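Local coordinates for protein glutathione-specific gamma-glutamylcyclotransferase (Saccharomyces cerevisiae S288c, PDB 5HWK) that cleaves glutathione, and no other gamma-glutamyl peptide, into 5-oxo-L-proline and the dipeptide Cys-Gly, allowing the cell to use glutathione, at residues A36-Q41 and L72-L77. Numbering follows the deposited sequence.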
# COMPACT_ATOMS: atom_id res chain seq x y z
N ALA A 36 -2.40 -6.09 -4.17
CA ALA A 36 -2.61 -6.50 -2.79
C ALA A 36 -1.50 -5.89 -1.94
O ALA A 36 -0.33 -5.88 -2.34
CB ALA A 36 -2.46 -8.02 -2.67
N ARG A 37 -1.83 -5.47 -0.72
CA ARG A 37 -0.82 -4.92 0.19
C ARG A 37 -0.43 -6.00 1.21
O ARG A 37 -1.31 -6.64 1.79
CB ARG A 37 -1.36 -3.70 0.94
CG ARG A 37 -0.46 -3.18 2.05
CD ARG A 37 -0.98 -1.92 2.72
NE ARG A 37 -2.34 -2.12 3.13
CZ ARG A 37 -3.29 -1.19 2.98
NH1 ARG A 37 -2.97 0.06 2.62
NH2 ARG A 37 -4.56 -1.50 3.22
N ARG A 38 0.88 -6.23 1.37
CA ARG A 38 1.34 -7.25 2.30
C ARG A 38 2.55 -6.70 3.04
O ARG A 38 3.33 -5.91 2.50
CB ARG A 38 1.78 -8.54 1.54
CG ARG A 38 0.63 -9.36 0.93
CD ARG A 38 -0.24 -9.94 2.02
NE ARG A 38 -1.34 -10.79 1.55
CZ ARG A 38 -2.56 -10.36 1.25
NH1 ARG A 38 -2.85 -9.05 1.27
NH2 ARG A 38 -3.49 -11.25 0.90
N PHE A 39 2.75 -7.18 4.27
CA PHE A 39 3.92 -6.75 5.05
C PHE A 39 5.10 -7.68 4.75
O PHE A 39 5.63 -8.41 5.60
CB PHE A 39 3.59 -6.70 6.54
CG PHE A 39 2.95 -5.41 7.01
CD1 PHE A 39 1.89 -4.85 6.34
CD2 PHE A 39 3.41 -4.80 8.18
CE1 PHE A 39 1.29 -3.68 6.80
CE2 PHE A 39 2.83 -3.67 8.66
CZ PHE A 39 1.78 -3.09 7.97
N TRP A 40 5.47 -7.68 3.47
CA TRP A 40 6.48 -8.56 2.88
C TRP A 40 7.74 -7.83 2.47
O TRP A 40 8.52 -8.36 1.66
CB TRP A 40 5.88 -9.34 1.72
CG TRP A 40 4.85 -10.33 2.13
CD1 TRP A 40 4.49 -10.68 3.41
CD2 TRP A 40 4.10 -11.16 1.25
NE1 TRP A 40 3.51 -11.65 3.36
CE2 TRP A 40 3.25 -11.97 2.05
CE3 TRP A 40 4.01 -11.27 -0.14
CZ2 TRP A 40 2.34 -12.87 1.50
CZ3 TRP A 40 3.10 -12.18 -0.69
CH2 TRP A 40 2.29 -12.96 0.14
N GLN A 41 7.98 -6.65 3.04
CA GLN A 41 9.20 -5.89 2.83
C GLN A 41 9.91 -5.76 4.17
O GLN A 41 9.28 -5.47 5.19
CB GLN A 41 8.86 -4.53 2.23
CG GLN A 41 10.05 -3.67 1.92
CD GLN A 41 10.66 -4.02 0.56
OE1 GLN A 41 10.31 -5.04 -0.05
NE2 GLN A 41 11.54 -3.16 0.07
N LEU A 72 -0.94 -16.45 -5.02
CA LEU A 72 -2.36 -16.51 -5.36
C LEU A 72 -3.17 -17.14 -4.23
O LEU A 72 -4.25 -16.64 -3.87
CB LEU A 72 -2.52 -17.27 -6.68
CG LEU A 72 -3.93 -17.30 -7.28
CD1 LEU A 72 -4.55 -15.92 -7.42
CD2 LEU A 72 -3.92 -18.00 -8.66
N LYS A 73 -2.67 -18.23 -3.64
CA LYS A 73 -3.39 -18.81 -2.52
C LYS A 73 -3.48 -17.85 -1.34
O LYS A 73 -4.51 -17.78 -0.67
CB LYS A 73 -2.75 -20.11 -2.10
CG LYS A 73 -3.19 -21.20 -3.05
CD LYS A 73 -2.52 -22.52 -2.76
CE LYS A 73 -2.97 -23.58 -3.77
NZ LYS A 73 -4.38 -24.03 -3.55
N ASN A 74 -2.43 -17.07 -1.12
CA ASN A 74 -2.44 -16.14 0.02
C ASN A 74 -3.42 -15.00 -0.23
O ASN A 74 -4.17 -14.60 0.67
CB ASN A 74 -1.03 -15.61 0.23
CG ASN A 74 -0.99 -14.59 1.29
OD1 ASN A 74 -1.40 -13.44 1.06
ND2 ASN A 74 -0.53 -14.96 2.46
N VAL A 75 -3.45 -14.48 -1.46
CA VAL A 75 -4.42 -13.45 -1.78
C VAL A 75 -5.84 -13.99 -1.69
O VAL A 75 -6.73 -13.33 -1.13
CB VAL A 75 -4.11 -12.81 -3.13
CG1 VAL A 75 -5.30 -11.96 -3.61
CG2 VAL A 75 -2.78 -12.04 -3.07
N ASN A 76 -6.08 -15.20 -2.21
CA ASN A 76 -7.42 -15.77 -2.11
C ASN A 76 -7.82 -16.05 -0.66
O ASN A 76 -9.01 -15.98 -0.33
CB ASN A 76 -7.54 -17.04 -2.97
CG ASN A 76 -7.69 -16.72 -4.44
OD1 ASN A 76 -8.20 -15.65 -4.80
ND2 ASN A 76 -7.25 -17.64 -5.30
N LEU A 77 -6.85 -16.32 0.21
CA LEU A 77 -7.16 -16.58 1.61
C LEU A 77 -7.82 -15.39 2.28
O LEU A 77 -8.66 -15.57 3.17
CB LEU A 77 -5.86 -16.95 2.34
CG LEU A 77 -5.93 -17.40 3.80
CD1 LEU A 77 -6.95 -18.53 3.94
CD2 LEU A 77 -4.55 -17.84 4.29
O HOH W 1 -6.08 -10.72 -0.13
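Asn74 OD1 receives two bonds from one guanidinium: Arg38 NE donates at 2.7 Å and Arg38 NH2 at 3.0 Å to this single oxygen. This side-on grip lies almost flat in the guanidinium plane, and the two donors differ in quality. The NE bond is the straighter (160° at the hydrogen) and runs in the amide carbonyl plane, whereas NH2 is tilted from that plane and its bond is more bent (135°). The bend at chi2 turns CD of Arg38 out of the extended line of the chain, and the guanidinium and the Asn74 amide stand 57° apart as the two side chains lie alongside one another, pointing opposite ways. Arg38 NH2 also makes a weak bond to Asn74 O and donates to a water 2.8 Å away, which in turn donates to Val75 O. On the strand side, Arg38 NH1 bonds its neighbour's carbonyl, Arg37 O, at 2.9 Å, which helps fix the rotation of the group. The Trp40 indole packs one face on Arg38 CB and meets Asn74 tip to tip, with Asn74 ND2 at the ring edge 3.7 Å from Trp40 CZ2. Ala36 CB touches Val75 CG2 at 4.1 Å, a small apolar contact beside the polar one. An alanine in place of Arg38 would probably leave Asn74 OD1 without both donors and break the water link to Val75 O. Tyr220 of helix 219-232 adds a cation-pi contact to Arg38. Residues 72-77 of helix 69-78 run nearly perpendicular to 36-38 of strand 35-40, an outer strand of the three-stranded sheet. Chemically, this join within the ChaC-family cyclotransferase is a buried charge held by neutral amide and carbonyl oxygens, a water and the Tyr220 ring, which probably stabilise the cation without a carboxylate from either segment.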